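Side-chain contacts in mevalonate kinase (Staphylococcus aureus, PDB 2X7I), which probably catalyses the ATP-dependent phosphorylation of mevalonate to 5-phosphomevalonate, an early step of isoprenoid synthesis, as a member of the GHMP kinase family: residues F111-Y116 with K121-E126; S153-W158 with A164-T169; V177-G182 with E251-I256. All blocks are in the same frame, centred on the assembly; numbering follows the deposited sequence.

Contact 1 (F111-Y116 with K121-E126); sequences FVRASY and KSLTKE
Y116 and L123 meet in the connection between two consecutive helices of the GHMP kinase N-terminal domain, where helix 103-119 ends and the chain turns back toward helix 125-140. The apolar part is a CH-pi contact: L123 CD1 stands over the middle of the Y116 ring, 3.5 Å from its centroid and only 5° off the ring normal. A branched leucine suits this place, since its second methyl is left to serve another neighbour: L123 CD2 packs against R113 CG at 3.9 Å, while CD1 also faces V112 CG1 more distantly. L123 CG lies anti to the backbone N (chi1 -175°), which swings CG toward the helix, where the two methyls part. R113 meets the leucine with its aliphatic stem, its guanidinium being bonded through NH1 to the backbone oxygen of E10. Among polar contacts, the turn is closed by K121 N, which donates to Y116 O at 2.8 Å and 158°. Tyrosine offers a flat apolar face yet keeps a polar end, and its OH is hydrogen-bonded to E127 on the next helix. Near the plane of the same ring, S122 O lies at the edge, 3.5 Å from Y116 CD2, and K121 CB approaches CD2 obliquely at 3.6 Å.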
loop_
_atom_site.group_PDB
_atom_site.type_symbol
_atom_site.label_atom_id
_atom_site.label_comp_id
_atom_site.label_asym_id
_atom_site.label_seq_id
_atom_site.Cartn_x
_atom_site.Cartn_y
_atom_site.Cartn_z
ATOM N N PHE A 111 3.537 -6.196 -13.068
ATOM C CA PHE A 111 3.265 -7.083 -14.188
ATOM C C PHE A 111 3.324 -6.356 -15.542
ATOM O O PHE A 111 3.850 -6.903 -16.525
ATOM C CB PHE A 111 1.924 -7.791 -14.039
ATOM C CG PHE A 111 1.659 -8.763 -15.130
ATOM C CD1 PHE A 111 2.183 -10.041 -15.071
ATOM C CD2 PHE A 111 0.947 -8.389 -16.247
ATOM C CE1 PHE A 111 1.978 -10.939 -16.109
ATOM C CE2 PHE A 111 0.740 -9.278 -17.281
ATOM C CZ PHE A 111 1.252 -10.552 -17.214
ATOM N N VAL A 112 2.776 -5.142 -15.591
ATOM C CA VAL A 112 2.769 -4.360 -16.826
ATOM C C VAL A 112 4.186 -3.947 -17.212
ATOM O O VAL A 112 4.556 -4.042 -18.369
ATOM C CB VAL A 112 1.887 -3.107 -16.726
ATOM C CG1 VAL A 112 2.143 -2.186 -17.932
ATOM C CG2 VAL A 112 0.419 -3.496 -16.639
ATOM N N ARG A 113 4.962 -3.485 -16.239
ATOM C CA ARG A 113 6.366 -3.185 -16.448
ATOM C C ARG A 113 7.132 -4.395 -17.019
ATOM O O ARG A 113 7.784 -4.288 -18.054
ATOM C CB ARG A 113 7.000 -2.715 -15.138
ATOM C CG ARG A 113 6.681 -1.268 -14.821
ATOM C CD ARG A 113 7.121 -0.848 -13.420
ATOM N NE ARG A 113 7.018 0.604 -13.270
ATOM C CZ ARG A 113 6.985 1.265 -12.115
ATOM N NH1 ARG A 113 7.051 0.628 -10.949
ATOM N NH2 ARG A 113 6.888 2.584 -12.130
ATOM N N ALA A 114 7.031 -5.537 -16.339
ATOM C CA ALA A 114 7.632 -6.783 -16.795
ATOM C C ALA A 114 7.217 -7.125 -18.224
ATOM O O ALA A 114 8.045 -7.572 -19.029
ATOM C CB ALA A 114 7.247 -7.922 -15.856
ATOM N N SER A 115 5.937 -6.915 -18.525
ATOM C CA SER A 115 5.368 -7.253 -19.833
ATOM C C SER A 115 6.011 -6.445 -20.943
ATOM O O SER A 115 6.408 -7.000 -21.964
ATOM C CB SER A 115 3.854 -7.000 -19.858
ATOM O OG SER A 115 3.198 -7.809 -18.905
ATOM N N TYR A 116 6.090 -5.133 -20.742
ATOM C CA TYR A 116 6.712 -4.252 -21.722
ATOM C C TYR A 116 8.204 -4.533 -21.871
ATOM O O TYR A 116 8.731 -4.502 -22.978
ATOM C CB TYR A 116 6.481 -2.786 -21.363
ATOM C CG TYR A 116 5.159 -2.285 -21.865
ATOM C CD1 TYR A 116 3.966 -2.775 -21.332
ATOM C CD2 TYR A 116 5.085 -1.333 -22.879
ATOM C CE1 TYR A 116 2.743 -2.335 -21.789
ATOM C CE2 TYR A 116 3.851 -0.881 -23.347
ATOM C CZ TYR A 116 2.690 -1.389 -22.788
ATOM O OH TYR A 116 1.465 -0.969 -23.228
ATOM N N LYS A 121 9.322 -3.194 -25.385
ATOM C CA LYS A 121 8.515 -2.016 -25.731
ATOM C C LYS A 121 8.718 -0.859 -24.764
ATOM O O LYS A 121 8.818 -1.053 -23.548
ATOM C CB LYS A 121 7.026 -2.373 -25.773
ATOM C CG LYS A 121 6.608 -3.171 -26.995
ATOM C CD LYS A 121 5.136 -3.572 -26.934
ATOM C CE LYS A 121 4.208 -2.381 -27.144
ATOM N NZ LYS A 121 2.785 -2.804 -27.284
ATOM N N SER A 122 8.754 0.350 -25.314
ATOM C CA SER A 122 8.856 1.554 -24.502
ATOM C C SER A 122 7.554 1.789 -23.729
ATOM O O SER A 122 6.465 1.579 -24.262
ATOM C CB SER A 122 9.203 2.761 -25.378
ATOM O OG SER A 122 8.603 2.661 -26.663
ATOM N N LEU A 123 7.688 2.219 -22.474
ATOM C CA LEU A 123 6.558 2.383 -21.561
ATOM C C LEU A 123 6.533 3.777 -20.925
ATOM O O LEU A 123 7.375 4.112 -20.086
ATOM C CB LEU A 123 6.611 1.312 -20.461
ATOM C CG LEU A 123 5.440 1.254 -19.468
ATOM C CD1 LEU A 123 4.143 0.858 -20.165
ATOM C CD2 LEU A 123 5.750 0.293 -18.323
ATOM N N THR A 124 5.551 4.576 -21.323
ATOM C CA THR A 124 5.304 5.890 -20.732
ATOM C C THR A 124 4.523 5.744 -19.433
ATOM O O THR A 124 3.869 4.721 -19.212
ATOM C CB THR A 124 4.502 6.778 -21.713
ATOM O OG1 THR A 124 5.328 7.087 -22.849
ATOM C CG2 THR A 124 4.042 8.087 -21.050
ATOM N N LYS A 125 4.596 6.763 -18.578
ATOM C CA LYS A 125 3.795 6.803 -17.357
ATOM C C LYS A 125 2.300 6.656 -17.614
ATOM O O LYS A 125 1.671 5.749 -17.074
ATOM C CB LYS A 125 4.062 8.076 -16.549
ATOM C CG LYS A 125 5.077 7.862 -15.426
ATOM C CD LYS A 125 5.701 9.174 -14.954
ATOM C CE LYS A 125 6.532 8.967 -13.693
ATOM N NZ LYS A 125 7.617 7.957 -13.874
ATOM N N GLU A 126 1.725 7.527 -18.435
ATOM C CA GLU A 126 0.280 7.468 -18.687
ATOM C C GLU A 126 -0.157 6.131 -19.291
ATOM O O GLU A 126 -1.251 5.672 -19.016
ATOM C CB GLU A 126 -0.209 8.635 -19.551
ATOM C CG GLU A 126 -1.197 9.565 -18.823
ATOM C CD GLU A 126 -2.519 8.880 -18.450
ATOM O OE1 GLU A 126 -3.031 8.050 -19.235
ATOM O OE2 GLU A 126 -3.052 9.183 -17.368
#

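Contact 2 (S153-W158 with A164-T169); sequences SGKPVW and AETLKT
P156 O receives the backbone N-H of L167 at 2.8 Å and 159°, and this bond continues the ladder of the beta hairpin formed by strands 157-160 and 163-166. T166 CA adds a CA-H...O contact to the same oxygen. Further along, W158 and E165 form an antiparallel hydrogen-bonded pair, joined by W158 N to E165 O and by E165 N to W158 O, both at 2.9 Å; V157 and T166 make the neighbouring non-hydrogen-bonded pair. Proline suits position 156 because the ladder uses only its carbonyl here, so the missing N-H costs no bond across the hairpin. The proline ring crosses the L167 side chain at about a right angle, P156 CB lying 4.1 Å from L167 CD1.

On the face bearing W158 and E165, the two side chains run side by side in the same direction. E165 CG lies obliquely 4.0 Å from W158 CE3, and L167 CD2 comes obliquely toward the same ring atom. The indole also reaches helix 203-222, touching V214, L215 and S218, while its NE1 bonds to Q160. On the other face, V157 packs against helix 145-153.

Where that helix ends, S153 OG, hydrogen-bonded to the backbone oxygen of Q149, also accepts from K155 N in an ST turn, and G154 readily adopts the positive phi. K155 CB packs against T166 CG2 at 3.7 Å. At the open end of the hairpin a water donates to G154 O, accepts a weak bond from K155 NZ and is hydrogen-bonded to T169 OG1 at 2.6 Å.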
loop_
_atom_site.group_PDB
_atom_site.type_symbol
_atom_site.label_atom_id
_atom_site.label_comp_id
_atom_site.label_asym_id
_atom_site.label_seq_id
_atom_site.Cartn_x
_atom_site.Cartn_y
_atom_site.Cartn_z
ATOM N N SER A 153 3.672 7.484 -10.178
ATOM C CA SER A 153 4.338 8.786 -10.023
ATOM C C SER A 153 5.436 8.792 -8.956
ATOM O O SER A 153 6.361 9.584 -9.028
ATOM C CB SER A 153 3.317 9.870 -9.676
ATOM O OG SER A 153 2.752 9.660 -8.377
ATOM N N GLY A 154 5.324 7.928 -7.955
ATOM C CA GLY A 154 6.234 7.967 -6.805
ATOM C C GLY A 154 6.057 9.225 -5.956
ATOM O O GLY A 154 6.973 9.636 -5.230
ATOM N N LYS A 155 4.878 9.835 -6.050
ATOM C CA LYS A 155 4.578 11.071 -5.333
ATOM C C LYS A 155 3.289 10.935 -4.516
ATOM O O LYS A 155 2.443 10.076 -4.824
ATOM C CB LYS A 155 4.453 12.208 -6.332
ATOM C CG LYS A 155 5.772 12.578 -6.998
ATOM C CD LYS A 155 5.540 13.298 -8.323
ATOM C CE LYS A 155 6.839 13.860 -8.895
ATOM N NZ LYS A 155 7.933 12.845 -8.853
ATOM N N PRO A 156 3.128 11.772 -3.467
ATOM C CA PRO A 156 1.872 11.742 -2.735
ATOM C C PRO A 156 0.722 12.245 -3.599
ATOM O O PRO A 156 0.930 13.104 -4.444
ATOM C CB PRO A 156 2.115 12.694 -1.547
ATOM C CG PRO A 156 3.552 12.937 -1.494
ATOM C CD PRO A 156 4.056 12.761 -2.895
ATOM N N VAL A 157 -0.466 11.689 -3.394
ATOM C CA VAL A 157 -1.683 12.137 -4.059
ATOM C C VAL A 157 -2.680 12.579 -2.988
ATOM O O VAL A 157 -2.913 11.863 -2.021
ATOM C CB VAL A 157 -2.319 11.015 -4.897
ATOM C CG1 VAL A 157 -3.692 11.450 -5.425
ATOM C CG2 VAL A 157 -1.390 10.603 -6.037
ATOM N N TRP A 158 -3.254 13.761 -3.179
ATOM C CA TRP A 158 -4.116 14.400 -2.204
ATOM C C TRP A 158 -5.491 14.577 -2.837
ATOM O O TRP A 158 -5.597 15.214 -3.888
ATOM C CB TRP A 158 -3.508 15.757 -1.812
ATOM C CG TRP A 158 -4.441 16.701 -1.099
ATOM C CD1 TRP A 158 -5.327 16.388 -0.109
ATOM C CD2 TRP A 158 -4.560 18.117 -1.312
ATOM N NE1 TRP A 158 -6.005 17.520 0.296
ATOM C CE2 TRP A 158 -5.555 18.591 -0.429
ATOM C CE3 TRP A 158 -3.934 19.026 -2.174
ATOM C CZ2 TRP A 158 -5.928 19.945 -0.370
ATOM C CZ3 TRP A 158 -4.310 20.371 -2.122
ATOM C CH2 TRP A 158 -5.296 20.817 -1.222
ATOM N N ALA A 164 -8.420 17.008 -7.004
ATOM C CA ALA A 164 -7.321 16.105 -6.621
ATOM C C ALA A 164 -5.993 16.613 -7.187
ATOM O O ALA A 164 -5.962 17.207 -8.263
ATOM C CB ALA A 164 -7.589 14.689 -7.100
ATOM N N GLU A 165 -4.905 16.400 -6.449
ATOM C CA GLU A 165 -3.584 16.892 -6.860
ATOM C C GLU A 165 -2.510 15.858 -6.573
ATOM O O GLU A 165 -2.665 15.010 -5.694
ATOM C CB GLU A 165 -3.216 18.181 -6.120
ATOM C CG GLU A 165 -4.280 19.276 -6.129
ATOM C CD GLU A 165 -4.583 19.817 -7.516
ATOM O OE1 GLU A 165 -5.709 20.338 -7.719
ATOM O OE2 GLU A 165 -3.698 19.731 -8.399
ATOM N N THR A 166 -1.417 15.948 -7.321
ATOM C CA THR A 166 -0.227 15.149 -7.064
ATOM C C THR A 166 0.813 16.081 -6.488
ATOM O O THR A 166 1.153 17.080 -7.105
ATOM C CB THR A 166 0.298 14.493 -8.346
ATOM O OG1 THR A 166 -0.629 13.489 -8.772
ATOM C CG2 THR A 166 1.664 13.850 -8.103
ATOM N N LEU A 167 1.293 15.773 -5.291
ATOM C CA LEU A 167 2.240 16.657 -4.607
ATOM C C LEU A 167 3.673 16.360 -5.061
ATOM O O LEU A 167 3.901 15.477 -5.894
ATOM C CB LEU A 167 2.110 16.501 -3.088
ATOM C CG LEU A 167 0.696 16.611 -2.487
ATOM C CD1 LEU A 167 0.736 16.465 -0.970
ATOM C CD2 LEU A 167 0.012 17.925 -2.874
ATOM N N LYS A 168 4.632 17.102 -4.523
ATOM C CA LYS A 168 6.045 16.826 -4.774
ATOM C C LYS A 168 6.491 15.644 -3.916
ATOM O O LYS A 168 5.799 15.273 -2.965
ATOM C CB LYS A 168 6.888 18.071 -4.485
ATOM C CG LYS A 168 6.643 19.182 -5.491
ATOM C CD LYS A 168 6.817 20.585 -4.900
ATOM C CE LYS A 168 8.148 21.196 -5.248
ATOM N NZ LYS A 168 8.200 22.628 -4.844
ATOM N N THR A 169 7.638 15.054 -4.259
ATOM C CA THR A 169 8.158 13.869 -3.556
ATOM C C THR A 169 8.097 14.024 -2.032
ATOM O O THR A 169 8.366 15.093 -1.501
ATOM C CB THR A 169 9.625 13.557 -3.982
ATOM O OG1 THR A 169 9.631 13.013 -5.305
ATOM C CG2 THR A 169 10.278 12.541 -3.043
HETATM O O HOH W 1 9.410 10.748 -6.661
#

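Contact 3 (V177-G182 with E251-I256); sequences VVIDTG and EQLMKI
Strand 175-180 and helix 248-259 keep their backbones well apart, T181 and L253 having the nearest CA atoms at 9.0 Å, and the gap is spanned by the side chains of I179, T181 and L253. One methyl does the work from the helix: L253 CD2 lies 3.9 Å from I179 CG2 and 4.2 Å from T181 CG2. With CG anti to the backbone N (chi1 -159°), the leucine extends from the helix toward the strand and ends against both methyls. Beta-branched residues suit the strand side, since each holds a methyl close to the backbone for L253 to meet. I179 is wholly apolar and also packs on M276, L278 and V293, the last of which L253 touches too. T181 divides its roles: its CG2 faces the leucine, whereas its OG1 is hydrogen-bonded to R99. Just behind this surface the strand end is shaped by an Asx turn, in which D180 OD2 accepts from G182 N at 2.8 Å and also forms a salt bridge with R99. The positive phi of G182 suits a glycine there. With antiparallel strands ordered 264-267, 276-280, 175-180, 300-305, this is a helix packed on the sheet of a ferredoxin-like alpha/beta sandwich, as in GHMP kinase C-terminal domains.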
loop_
_atom_site.group_PDB
_atom_site.type_symbol
_atom_site.label_atom_id
_atom_site.label_comp_id
_atom_site.label_asym_id
_atom_site.label_seq_id
_atom_site.Cartn_x
_atom_site.Cartn_y
_atom_site.Cartn_z
ATOM N N VAL A 177 6.537 3.437 11.461
ATOM C CA VAL A 177 6.416 1.983 11.597
ATOM C C VAL A 177 5.020 1.571 11.152
ATOM O O VAL A 177 4.030 2.097 11.643
ATOM C CB VAL A 177 6.638 1.508 13.051
ATOM C CG1 VAL A 177 6.452 -0.001 13.156
ATOM C CG2 VAL A 177 8.018 1.909 13.531
ATOM N N VAL A 178 4.957 0.636 10.213
ATOM C CA VAL A 178 3.706 0.118 9.696
ATOM C C VAL A 178 3.497 -1.260 10.299
ATOM O O VAL A 178 4.346 -2.129 10.161
ATOM C CB VAL A 178 3.747 0.046 8.163
ATOM C CG1 VAL A 178 2.481 -0.590 7.606
ATOM C CG2 VAL A 178 3.963 1.441 7.580
ATOM N N ILE A 179 2.382 -1.444 10.996
ATOM C CA ILE A 179 2.078 -2.703 11.667
ATOM C C ILE A 179 0.832 -3.367 11.075
ATOM O O ILE A 179 -0.191 -2.726 10.897
ATOM C CB ILE A 179 1.843 -2.484 13.166
ATOM C CG1 ILE A 179 3.103 -1.927 13.833
ATOM C CG2 ILE A 179 1.410 -3.790 13.830
ATOM C CD1 ILE A 179 2.847 -1.218 15.154
ATOM N N ASP A 180 0.948 -4.658 10.775
ATOM C CA ASP A 180 -0.163 -5.502 10.335
ATOM C C ASP A 180 -0.538 -6.397 11.513
ATOM O O ASP A 180 0.314 -7.085 12.059
ATOM C CB ASP A 180 0.294 -6.330 9.119
ATOM C CG ASP A 180 -0.692 -7.425 8.715
ATOM O OD1 ASP A 180 -0.314 -8.278 7.882
ATOM O OD2 ASP A 180 -1.827 -7.453 9.215
ATOM N N THR A 181 -1.806 -6.376 11.917
ATOM C CA THR A 181 -2.263 -7.168 13.066
ATOM C C THR A 181 -2.615 -8.621 12.707
ATOM O O THR A 181 -2.898 -9.417 13.594
ATOM C CB THR A 181 -3.473 -6.517 13.772
ATOM O OG1 THR A 181 -4.627 -6.598 12.929
ATOM C CG2 THR A 181 -3.181 -5.050 14.110
ATOM N N GLY A 182 -2.610 -8.963 11.421
ATOM C CA GLY A 182 -2.741 -10.355 11.003
ATOM C C GLY A 182 -4.156 -10.913 10.988
ATOM O O GLY A 182 -5.139 -10.169 10.994
ATOM N N GLU A 251 -5.637 -1.175 20.802
ATOM C CA GLU A 251 -5.208 -0.021 21.587
ATOM C C GLU A 251 -3.980 -0.374 22.427
ATOM O O GLU A 251 -3.075 0.443 22.570
ATOM C CB GLU A 251 -6.348 0.527 22.466
ATOM C CG GLU A 251 -7.630 0.961 21.710
ATOM C CD GLU A 251 -7.375 1.757 20.416
ATOM O OE1 GLU A 251 -8.142 1.557 19.446
ATOM O OE2 GLU A 251 -6.432 2.577 20.363
ATOM N N GLN A 252 -3.949 -1.597 22.951
ATOM C CA GLN A 252 -2.806 -2.094 23.723
ATOM C C GLN A 252 -1.540 -2.220 22.863
ATOM O O GLN A 252 -0.434 -2.051 23.365
ATOM C CB GLN A 252 -3.140 -3.446 24.374
ATOM C CG GLN A 252 -2.204 -3.859 25.523
ATOM C CD GLN A 252 -2.697 -3.432 26.914
ATOM O OE1 GLN A 252 -3.296 -2.366 27.086
ATOM N NE2 GLN A 252 -2.434 -4.272 27.911
ATOM N N LEU A 253 -1.703 -2.519 21.577
ATOM C CA LEU A 253 -0.571 -2.590 20.664
ATOM C C LEU A 253 -0.006 -1.193 20.397
ATOM O O LEU A 253 1.209 -1.011 20.346
ATOM C CB LEU A 253 -0.976 -3.265 19.350
ATOM C CG LEU A 253 0.144 -3.858 18.489
ATOM C CD1 LEU A 253 0.932 -4.905 19.265
ATOM C CD2 LEU A 253 -0.441 -4.474 17.224
ATOM N N MET A 254 -0.878 -0.205 20.229
ATOM C CA MET A 254 -0.428 1.173 20.071
ATOM C C MET A 254 0.214 1.691 21.369
ATOM O O MET A 254 1.224 2.387 21.334
ATOM C CB MET A 254 -1.584 2.077 19.648
ATOM C CG MET A 254 -1.129 3.421 19.109
ATOM S SD MET A 254 -2.501 4.517 18.737
ATOM C CE MET A 254 -3.105 3.767 17.219
ATOM N N LYS A 255 -0.375 1.335 22.507
ATOM C CA LYS A 255 0.180 1.666 23.817
ATOM C C LYS A 255 1.619 1.163 23.950
ATOM O O LYS A 255 2.483 1.876 24.455
ATOM C CB LYS A 255 -0.692 1.057 24.917
ATOM C CG LYS A 255 -0.232 1.315 26.353
ATOM C CD LYS A 255 -0.747 0.214 27.282
ATOM C CE LYS A 255 -0.527 0.545 28.750
ATOM N NZ LYS A 255 -1.324 1.732 29.167
ATOM N N ILE A 256 1.867 -0.063 23.494
ATOM C CA ILE A 256 3.215 -0.647 23.505
ATOM C C ILE A 256 4.175 0.082 22.553
ATOM O O ILE A 256 5.347 0.274 22.880
ATOM C CB ILE A 256 3.173 -2.165 23.184
ATOM C CG1 ILE A 256 2.683 -2.940 24.411
ATOM C CG2 ILE A 256 4.546 -2.682 22.761
ATOM C CD1 ILE A 256 2.482 -4.409 24.173
#

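Overall arrangement
The three contacts follow one another along the chain, each closing before the next opens. Contacts 1 and 2 have centres about 21 Å apart and touch where K125 CE packs on S153 CA, at 4.3 Å. Contact 1 joins helices 103-119 and 125-140; contact 2 belongs to the hairpin 157-160/163-166, joined to strand 29-45 in the mixed sheet. Contact 3 lies between the other, four-stranded antiparallel sheet and helix 248-259, its centre about 27 Å from that of contact 2 and about 37 Å from that of contact 1, across the centre of the chain. Strand 175-180 is the next strand after the hairpin, so the chain passes there from one sheet to the other, consistent with the two-part architecture of GHMP kinases.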